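PDB 5M6G: beta-glucosidase from Saccharopolyspora erythraea D, which probably hydrolyses terminal, non-reducing beta-D-glucosyl residues, releasing beta-D-glucose. Local coordinates for residues D322-P325 with D326-R329; R353-E357 with A358-P362; E364-D367 with D368-R372. All blocks are in the same frame, centred on the assembly; numbering follows the deposited sequence.

Contact 1. Residues D322-P325 with D326-R329; sequences DFTP and DEVR. With MG (magnesium ion), chain B.
T324 and E327 form a capping box at the start of helix 325-334. In one direction E327 N donates to T324 OG1 (3.2 Å); in the other, T324 N donates to E327 OE1 (2.8 Å, 149° at the hydrogen), using the anti lone pair of that oxygen. The E327 side chain can turn back because its CG stands beside the backbone N (chi1 -72°) and the chain beyond is extended, so it crosses T324 obliquely. The helix proper begins with V328 N to T324 O (3.1 Å, 171°) and R329 N to P325 O.

Metal coordination uses the same carboxylate. Both E327 oxygens lie within bonding distance of the magnesium ion, OE2 at 2.5 Å and OE1 at 2.6 Å, and D322 O reaches the ion at 2.4 Å. A water joins them, and D315 O, D318 OD1 and Q320 O complete the site.

The apolar contribution is small: V328 CG2 approaches F323 CD1 at 3.8 Å, oblique to the ring. F348 of helix 345-357 packs on both residues.

The ionic part joins R329 to the exposed D326 and, through NE, to the buried E355. R329 turns the NH1 and NH2 end of its guanidinium to one oxygen, D326 OD1 (NH1 at 2.9 Å). P325 O sits over one guanidinium face, displaced toward the rim.

E327 OE1 therefore serves the ion and T324 N together, which fixes the rotation of the carboxylate. Both the metal and that N-H would be expected to stabilise its negative charge. Because E327 holds the ion and T324 N at once, the metal loop and the first helical turn are tied through one side chain.

Contact 2. Residues R353-E357 with A358-P362; sequences RAEVE and AGRVP
The guanidinium of R360 turns one edge to the carboxylate of E355, while A358 CB lies over one of its faces, offset toward the rim. The grip is side-on, with two separate bonds: R360 NE to E355 OE1 at 2.8 Å and R360 NH2 to E355 OE2 at 2.7 Å, the latter nearly straight (173°). Both oxygens lie close to the guanidinium plane, yet the nitrogens meet them from above the carboxylate, since the two planes are 49° apart. E355 bends at chi2 (-57°), which carries its oxygens round to R360; OE1 also pairs with R329 of helix 325-334. With an alanine at E355, R360 and R329 would probably lose their shared counter-charge, and the R360 guanidinium would be freer to turn.

V361 adds apolar contacts, its CG2 3.8 Å from E355 CB and its CG1 4.0 Å from V356 CG2. Its carbonyl oxygen O receives a CA-H...O contact from V356 CA.

At the end of helix 345-357, E355 O accepts from V361 N and, weakly, from R360 N. The latter bond and G359 N to V356 O (2.9 Å) make a Schellman motif, a common C-terminal capping motif, with G359 at positive phi.

Contact 3. Residues E364-D367 with D368-R372; sequences ERID and DANRR
R371 lays its guanidinium over D367 O, which sits 3.8 Å from the plane and over its centre; that oxygen also takes the helical bond from R371 N. The D367 carboxylate itself pairs with K63.

On the neighbouring side of the helix, N370 N and N370 ND2 each lie 3.0 Å from I366 O, both donating to it, from opposite faces of the carbonyl plane. ND2 also bonds to K63 O.

The ionic side is a network centred on D368. R365 starts with CG anti to its N (chi1 -175°), then bends at chi2 and chi3, which brings NH2 to D368 OD2 at 2.5 Å. D368 OD2 lies near the guanidinium plane of R365 and is met on its anti side, with the two flat groups 64° apart. D368 OD1 accepts from R372 NE at 2.9 Å, on the syn side. K298 joins at OD2, so three basic groups gather round one carboxylate and probably keep it ionised.

Helix 363-379 is flanked by others: I366 packs on helices 60-66 and 345-357, and R371 and N370 touch helix 47-57. R365 NH2 is shared with D337, which D368 also touches, in the loop before strand 339-341.

Overall arrangement
From the N terminus, contact 1 comes first, turning the metal-binding loop into helix 325-334. After strand 339-341, helix 345-357 ends in contact 2, and contact 3 follows on helix 363-379. The three are in series, none nesting or crossing, and each is local, so no long loop is closed. Contact 2 meets each of the other two through space. The bridge from R329 to E355 ties helix 325-334 to helix 345-357, and V356 CG2 of contact 2 packs 3.6 Å from I366 CG1 of contact 3. Contacts 1 and 3 do not touch, their nearest atoms about 7 Å apart, which leaves contact 2 as the intermediary within the N-terminal domain.

Contact 1. Residues D322-P325 with D326-R329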
# COMPACT_ATOMS: atom_id res chain seq x y z
N ASP A 322 18.08 6.65 -16.65
CA ASP A 322 18.06 8.11 -16.56
C ASP A 322 16.97 8.72 -17.43
O ASP A 322 16.34 8.02 -18.24
CB ASP A 322 19.43 8.68 -16.94
CG ASP A 322 19.76 9.95 -16.18
OD1 ASP A 322 18.82 10.59 -15.66
OD2 ASP A 322 20.95 10.32 -16.10
N PHE A 323 16.70 10.01 -17.26
CA PHE A 323 15.69 10.69 -18.05
C PHE A 323 16.34 11.64 -19.03
O PHE A 323 17.37 12.26 -18.72
CB PHE A 323 14.65 11.42 -17.17
CG PHE A 323 15.23 12.42 -16.20
CD1 PHE A 323 15.56 13.70 -16.62
CD2 PHE A 323 15.38 12.10 -14.86
CE1 PHE A 323 16.07 14.64 -15.72
CE2 PHE A 323 15.88 13.02 -13.96
CZ PHE A 323 16.23 14.30 -14.39
N THR A 324 15.78 11.72 -20.23
CA THR A 324 16.23 12.62 -21.28
C THR A 324 15.31 13.83 -21.36
O THR A 324 14.23 13.85 -20.78
CB THR A 324 16.25 11.90 -22.62
OG1 THR A 324 14.91 11.54 -22.98
CG2 THR A 324 17.14 10.67 -22.58
N PRO A 325 15.71 14.87 -22.10
CA PRO A 325 14.78 15.98 -22.32
C PRO A 325 13.49 15.54 -22.98
O PRO A 325 12.43 16.10 -22.67
CB PRO A 325 15.57 16.94 -23.21
CG PRO A 325 16.99 16.68 -22.85
CD PRO A 325 17.06 15.19 -22.59
N ASP A 326 13.56 14.55 -23.88
CA ASP A 326 12.36 14.02 -24.52
C ASP A 326 11.41 13.40 -23.51
O ASP A 326 10.18 13.52 -23.63
CB ASP A 326 12.73 12.97 -25.58
CG ASP A 326 13.45 13.56 -26.78
OD1 ASP A 326 13.42 14.79 -26.96
OD2 ASP A 326 14.03 12.77 -27.55
N GLU A 327 11.95 12.71 -22.51
CA GLU A 327 11.09 12.06 -21.53
C GLU A 327 10.46 13.09 -20.60
O GLU A 327 9.28 12.97 -20.25
CB GLU A 327 11.88 11.01 -20.75
CG GLU A 327 12.19 9.78 -21.58
CD GLU A 327 13.19 8.86 -20.92
OE1 GLU A 327 14.23 9.37 -20.46
OE2 GLU A 327 12.94 7.64 -20.85
N VAL A 328 11.22 14.12 -20.21
CA VAL A 328 10.64 15.23 -19.47
C VAL A 328 9.48 15.84 -20.25
O VAL A 328 8.36 15.98 -19.73
CB VAL A 328 11.72 16.27 -19.14
CG1 VAL A 328 11.10 17.49 -18.44
CG2 VAL A 328 12.82 15.65 -18.28
N ARG A 329 9.72 16.20 -21.51
CA ARG A 329 8.68 16.82 -22.33
C ARG A 329 7.45 15.93 -22.43
O ARG A 329 6.32 16.39 -22.21
CB ARG A 329 9.23 17.12 -23.73
CG ARG A 329 8.19 17.65 -24.74
CD ARG A 329 8.79 17.72 -26.16
NE ARG A 329 10.22 18.00 -26.08
CZ ARG A 329 11.18 17.19 -26.52
NH1 ARG A 329 10.87 16.05 -27.14
NH2 ARG A 329 12.45 17.53 -26.36
MG MG B . 15.21 6.98 -20.12
O HOH W 1 17.30 7.44 -20.85

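Contact 2. Residues R353-E357 with A358-P362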
# COMPACT_ATOMS: atom_id res chain seq x y z
N ARG A 353 13.04 23.75 -17.74
CA ARG A 353 13.17 25.17 -18.08
C ARG A 353 13.40 25.34 -19.57
O ARG A 353 12.76 26.18 -20.22
CB ARG A 353 14.31 25.81 -17.29
CG ARG A 353 14.33 27.34 -17.42
CD ARG A 353 15.62 27.96 -16.92
NE ARG A 353 15.77 27.81 -15.47
CZ ARG A 353 16.63 26.98 -14.89
NH1 ARG A 353 17.44 26.22 -15.63
NH2 ARG A 353 16.70 26.92 -13.57
N ALA A 354 14.30 24.53 -20.15
CA ALA A 354 14.59 24.62 -21.58
C ALA A 354 13.37 24.25 -22.42
O ALA A 354 13.13 24.86 -23.46
CB ALA A 354 15.78 23.74 -21.94
N GLU A 355 12.61 23.24 -21.99
CA GLU A 355 11.39 22.89 -22.72
C GLU A 355 10.40 24.05 -22.71
O GLU A 355 9.75 24.34 -23.72
CB GLU A 355 10.74 21.64 -22.12
CG GLU A 355 11.57 20.37 -22.27
CD GLU A 355 11.90 20.05 -23.71
OE1 GLU A 355 10.97 20.01 -24.55
OE2 GLU A 355 13.10 19.85 -24.00
N VAL A 356 10.27 24.71 -21.56
CA VAL A 356 9.33 25.82 -21.47
C VAL A 356 9.85 27.01 -22.27
O VAL A 356 9.09 27.64 -23.02
CB VAL A 356 9.09 26.19 -19.99
CG1 VAL A 356 8.16 27.41 -19.89
CG2 VAL A 356 8.49 24.98 -19.25
N GLU A 357 11.15 27.31 -22.16
CA GLU A 357 11.74 28.39 -22.94
C GLU A 357 11.53 28.17 -24.43
O GLU A 357 11.26 29.12 -25.18
CB GLU A 357 13.24 28.49 -22.63
CG GLU A 357 13.58 29.19 -21.31
CD GLU A 357 15.06 29.08 -20.92
OE1 GLU A 357 15.83 28.42 -21.66
OE2 GLU A 357 15.45 29.64 -19.88
N ALA A 358 11.62 26.91 -24.89
CA ALA A 358 11.43 26.61 -26.30
C ALA A 358 9.97 26.53 -26.70
O ALA A 358 9.68 26.41 -27.90
CB ALA A 358 12.14 25.30 -26.67
N GLY A 359 9.04 26.60 -25.75
CA GLY A 359 7.63 26.47 -26.06
C GLY A 359 7.16 25.06 -26.33
O GLY A 359 6.00 24.88 -26.73
N ARG A 360 8.02 24.07 -26.14
CA ARG A 360 7.62 22.68 -26.31
C ARG A 360 6.76 22.18 -25.16
O ARG A 360 5.93 21.29 -25.35
CB ARG A 360 8.86 21.81 -26.48
CG ARG A 360 9.71 22.24 -27.67
CD ARG A 360 10.81 21.25 -28.00
NE ARG A 360 11.83 21.13 -26.95
CZ ARG A 360 13.02 21.71 -27.00
NH1 ARG A 360 13.35 22.46 -28.05
NH2 ARG A 360 13.89 21.54 -26.02
N VAL A 361 6.93 22.75 -23.97
CA VAL A 361 5.98 22.61 -22.87
C VAL A 361 5.32 23.97 -22.67
O VAL A 361 6.01 24.94 -22.32
CB VAL A 361 6.66 22.14 -21.58
CG1 VAL A 361 5.71 22.29 -20.40
CG2 VAL A 361 7.12 20.68 -21.72
N PRO A 362 4.02 24.10 -22.88
CA PRO A 362 3.39 25.43 -22.81
C PRO A 362 3.43 25.96 -21.39
O PRO A 362 3.39 25.21 -20.41
CB PRO A 362 1.95 25.18 -23.26
CG PRO A 362 1.93 23.78 -23.83
CD PRO A 362 3.05 23.04 -23.17

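Contact 3. Residues E364-D367 with D368-R372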
# COMPACT_ATOMS: atom_id res chain seq x y z
N GLU A 364 1.14 27.35 -19.80
CA GLU A 364 -0.05 27.02 -19.02
C GLU A 364 0.06 25.65 -18.36
O GLU A 364 -0.60 25.41 -17.35
CB GLU A 364 -1.30 27.08 -19.90
CG GLU A 364 -1.42 25.96 -20.91
CD GLU A 364 -2.79 25.89 -21.54
OE1 GLU A 364 -3.60 25.01 -21.13
OE2 GLU A 364 -3.07 26.72 -22.43
N ARG A 365 0.89 24.76 -18.92
CA ARG A 365 1.04 23.43 -18.35
C ARG A 365 1.77 23.51 -17.02
O ARG A 365 1.37 22.88 -16.03
CB ARG A 365 1.77 22.53 -19.37
CG ARG A 365 1.93 21.02 -19.02
CD ARG A 365 0.62 20.22 -18.94
NE ARG A 365 -0.04 20.31 -17.64
CZ ARG A 365 0.40 19.73 -16.53
NH1 ARG A 365 1.51 19.00 -16.56
NH2 ARG A 365 -0.26 19.88 -15.38
N ILE A 366 2.81 24.35 -16.96
CA ILE A 366 3.51 24.59 -15.69
C ILE A 366 2.58 25.25 -14.69
O ILE A 366 2.61 24.94 -13.48
CB ILE A 366 4.77 25.46 -15.93
CG1 ILE A 366 5.70 24.80 -16.95
CG2 ILE A 366 5.48 25.76 -14.60
CD1 ILE A 366 6.14 23.39 -16.60
N ASP A 367 1.74 26.18 -15.15
CA ASP A 367 0.83 26.86 -14.24
C ASP A 367 -0.25 25.92 -13.73
O ASP A 367 -0.64 25.97 -12.56
CB ASP A 367 0.18 28.07 -14.92
CG ASP A 367 1.12 29.26 -15.04
OD1 ASP A 367 2.20 29.25 -14.42
OD2 ASP A 367 0.76 30.22 -15.77
N ASP A 368 -0.75 25.04 -14.60
CA ASP A 368 -1.73 24.05 -14.16
C ASP A 368 -1.13 23.15 -13.08
O ASP A 368 -1.76 22.90 -12.04
CB ASP A 368 -2.22 23.23 -15.35
CG ASP A 368 -3.02 22.02 -14.93
OD1 ASP A 368 -4.12 22.21 -14.39
OD2 ASP A 368 -2.56 20.89 -15.16
N ALA A 369 0.10 22.67 -13.29
CA ALA A 369 0.73 21.81 -12.30
C ALA A 369 0.91 22.55 -10.98
O ALA A 369 0.66 22.00 -9.90
CB ALA A 369 2.07 21.28 -12.81
N ASN A 370 1.33 23.82 -11.05
CA ASN A 370 1.55 24.56 -9.82
C ASN A 370 0.24 24.87 -9.11
O ASN A 370 0.17 24.81 -7.89
CB ASN A 370 2.31 25.84 -10.11
CG ASN A 370 3.78 25.64 -10.00
OD1 ASN A 370 4.40 26.06 -9.03
ND2 ASN A 370 4.34 24.93 -10.98
N ARG A 371 -0.79 25.24 -9.86
CA ARG A 371 -2.08 25.48 -9.22
C ARG A 371 -2.56 24.24 -8.46
O ARG A 371 -3.06 24.34 -7.33
CB ARG A 371 -3.10 25.90 -10.27
CG ARG A 371 -4.43 26.35 -9.73
CD ARG A 371 -5.17 27.10 -10.82
NE ARG A 371 -4.30 28.09 -11.45
CZ ARG A 371 -3.92 28.08 -12.73
NH1 ARG A 371 -4.33 27.13 -13.57
NH2 ARG A 371 -3.13 29.04 -13.18
N ARG A 372 -2.38 23.07 -9.06
CA ARG A 372 -2.80 21.84 -8.40
C ARG A 372 -1.95 21.53 -7.17
O ARG A 372 -2.49 21.18 -6.11
CB ARG A 372 -2.78 20.69 -9.41
CG ARG A 372 -3.85 20.86 -10.49
CD ARG A 372 -3.65 19.89 -11.63
NE ARG A 372 -4.73 20.01 -12.62
CZ ARG A 372 -5.83 19.28 -12.61
NH1 ARG A 372 -6.00 18.35 -11.66
NH2 ARG A 372 -6.76 19.46 -13.55